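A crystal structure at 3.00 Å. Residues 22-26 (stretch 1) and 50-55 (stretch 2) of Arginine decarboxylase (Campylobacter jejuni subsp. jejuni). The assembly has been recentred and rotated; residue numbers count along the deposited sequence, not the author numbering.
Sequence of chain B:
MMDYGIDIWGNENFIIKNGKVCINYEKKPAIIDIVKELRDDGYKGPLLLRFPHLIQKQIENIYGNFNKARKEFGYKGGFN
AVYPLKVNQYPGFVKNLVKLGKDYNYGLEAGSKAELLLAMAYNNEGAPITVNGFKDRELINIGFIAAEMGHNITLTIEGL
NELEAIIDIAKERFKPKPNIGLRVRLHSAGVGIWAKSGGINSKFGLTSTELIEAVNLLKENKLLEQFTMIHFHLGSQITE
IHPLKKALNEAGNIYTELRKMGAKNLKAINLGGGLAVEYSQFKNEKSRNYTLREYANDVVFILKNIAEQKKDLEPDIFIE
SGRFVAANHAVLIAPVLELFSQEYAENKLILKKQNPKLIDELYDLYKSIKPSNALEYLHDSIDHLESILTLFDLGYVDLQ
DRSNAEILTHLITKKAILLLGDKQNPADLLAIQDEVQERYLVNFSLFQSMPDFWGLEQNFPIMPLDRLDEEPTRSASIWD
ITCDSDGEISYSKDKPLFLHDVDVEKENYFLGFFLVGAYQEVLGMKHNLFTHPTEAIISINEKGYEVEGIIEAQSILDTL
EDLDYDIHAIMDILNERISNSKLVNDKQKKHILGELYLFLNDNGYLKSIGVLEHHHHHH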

# COMPACT_ATOMS: atom_id res chain seq x y z
N CYS B 22 7.83 -28.52 6.83
CA CYS B 22 6.65 -28.90 7.62
C CYS B 22 6.50 -28.06 8.88
O CYS B 22 7.38 -27.27 9.25
CB CYS B 22 6.74 -30.35 8.10
SG CYS B 22 7.64 -31.45 7.04
N ILE B 23 5.38 -28.27 9.57
CA ILE B 23 5.10 -27.57 10.80
C ILE B 23 5.67 -28.44 11.92
O ILE B 23 5.21 -29.56 12.13
CB ILE B 23 3.58 -27.41 11.01
CG1 ILE B 23 2.97 -26.65 9.83
CG2 ILE B 23 3.32 -26.74 12.33
CD1 ILE B 23 3.62 -25.31 9.51
N ASN B 24 6.67 -27.94 12.62
CA ASN B 24 7.27 -28.73 13.68
C ASN B 24 6.35 -28.81 14.88
O ASN B 24 6.57 -28.12 15.88
CB ASN B 24 8.61 -28.12 14.09
CG ASN B 24 9.48 -29.11 14.82
OD1 ASN B 24 9.18 -29.51 15.94
ND2 ASN B 24 10.56 -29.53 14.17
N TYR B 25 5.31 -29.63 14.80
CA TYR B 25 4.38 -29.75 15.92
C TYR B 25 4.12 -31.21 16.32
O TYR B 25 4.74 -31.72 17.27
CB TYR B 25 3.06 -29.05 15.58
CG TYR B 25 2.06 -29.03 16.73
CD1 TYR B 25 0.68 -29.07 16.48
CD2 TYR B 25 2.49 -29.02 18.06
CE1 TYR B 25 -0.25 -29.12 17.53
CE2 TYR B 25 1.57 -29.06 19.11
CZ TYR B 25 0.20 -29.12 18.84
OH TYR B 25 -0.70 -29.20 19.88
N GLU B 26 3.22 -31.89 15.63
CA GLU B 26 2.96 -33.28 15.98
C GLU B 26 3.78 -34.15 15.05
O GLU B 26 5.00 -34.24 15.19
CB GLU B 26 1.47 -33.61 15.81
CG GLU B 26 0.88 -34.37 16.97
CD GLU B 26 0.61 -33.47 18.17
OE1 GLU B 26 0.11 -33.97 19.20
OE2 GLU B 26 0.90 -32.25 18.08
N ARG B 50 -3.40 -20.51 7.49
CA ARG B 50 -3.28 -20.03 8.86
C ARG B 50 -3.11 -21.24 9.78
O ARG B 50 -3.89 -22.20 9.71
CB ARG B 50 -4.52 -19.25 9.29
CG ARG B 50 -4.71 -17.92 8.64
CD ARG B 50 -5.91 -17.20 9.27
NE ARG B 50 -6.54 -16.25 8.34
CZ ARG B 50 -5.95 -15.15 7.87
NH1 ARG B 50 -4.71 -14.85 8.23
NH2 ARG B 50 -6.60 -14.37 7.02
N PHE B 51 -2.10 -21.18 10.63
CA PHE B 51 -1.83 -22.25 11.57
C PHE B 51 -2.04 -21.77 13.00
O PHE B 51 -1.13 -21.23 13.64
CB PHE B 51 -0.39 -22.73 11.39
CG PHE B 51 -0.15 -23.41 10.08
CD1 PHE B 51 -0.56 -24.73 9.88
CD2 PHE B 51 0.49 -22.74 9.04
CE1 PHE B 51 -0.33 -25.37 8.67
CE2 PHE B 51 0.73 -23.36 7.82
CZ PHE B 51 0.31 -24.69 7.63
N PRO B 52 -3.26 -21.96 13.54
CA PRO B 52 -3.58 -21.54 14.90
C PRO B 52 -2.52 -21.96 15.90
O PRO B 52 -2.18 -21.21 16.82
CB PRO B 52 -4.92 -22.20 15.16
CG PRO B 52 -5.53 -22.28 13.82
CD PRO B 52 -4.38 -22.71 12.95
N HIS B 53 -1.98 -23.17 15.74
CA HIS B 53 -0.96 -23.65 16.66
C HIS B 53 0.19 -22.65 16.83
O HIS B 53 0.66 -22.41 17.94
CB HIS B 53 -0.41 -25.00 16.19
CG HIS B 53 0.86 -25.40 16.88
ND1 HIS B 53 2.09 -25.37 16.25
CD2 HIS B 53 1.10 -25.79 18.16
CE1 HIS B 53 3.03 -25.73 17.11
NE2 HIS B 53 2.46 -25.99 18.27
N LEU B 54 0.65 -22.09 15.72
CA LEU B 54 1.74 -21.12 15.76
C LEU B 54 1.35 -19.94 16.63
O LEU B 54 2.16 -19.41 17.39
CB LEU B 54 2.08 -20.65 14.34
CG LEU B 54 3.25 -21.36 13.65
CD1 LEU B 54 3.25 -22.81 14.01
CD2 LEU B 54 3.14 -21.19 12.13
N ILE B 55 0.08 -19.54 16.52
CA ILE B 55 -0.42 -18.42 17.30
C ILE B 55 -0.28 -18.74 18.78
O ILE B 55 0.15 -17.91 19.57
CB ILE B 55 -1.89 -18.13 16.97
CG1 ILE B 55 -2.05 -17.92 15.48
CG2 ILE B 55 -2.35 -16.86 17.66
CD1 ILE B 55 -3.44 -17.62 15.07

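Two flat rings lie almost in register where these segments meet: the Tyr25 and His53 rings form a face-to-face stack, their centroids 3.5 Å apart and their planes inclined by 18°. The approach is tight even for stacked rings, with Tyr25 CD2 only 3.0 Å from His53 NE2, a spacing to be read with some caution at 3.00 Å resolution. Both side chains adopt a t chi1, and both CA-to-CB bonds point toward the opposing stretch; the rings meet face to face. A CH-pi contact adds to the stack: Tyr25 CB lies over the imidazole face, 4.0 Å from the centroid of the His53 ring.

The use of a ring face as a packing surface recurs at Ile23. Its CD1 sits 3.8 Å from the centroid of the Phe51 ring and just 10° off the ring normal, a well-centred CH-pi contact, while its CG1 comes within 3.7 Å of Phe51 CE1. Ile23 CG2 reaches in another direction, lying 4.3 Å from Leu54 CD1.

No hydrogen bond crosses between the stretches. The contact illustrates how a strand end with the loop that follows it, and the start of a helix, with Phe51 at its N-cap position, can pack through ring faces and aliphatic carbons, burying 268 Å² in total.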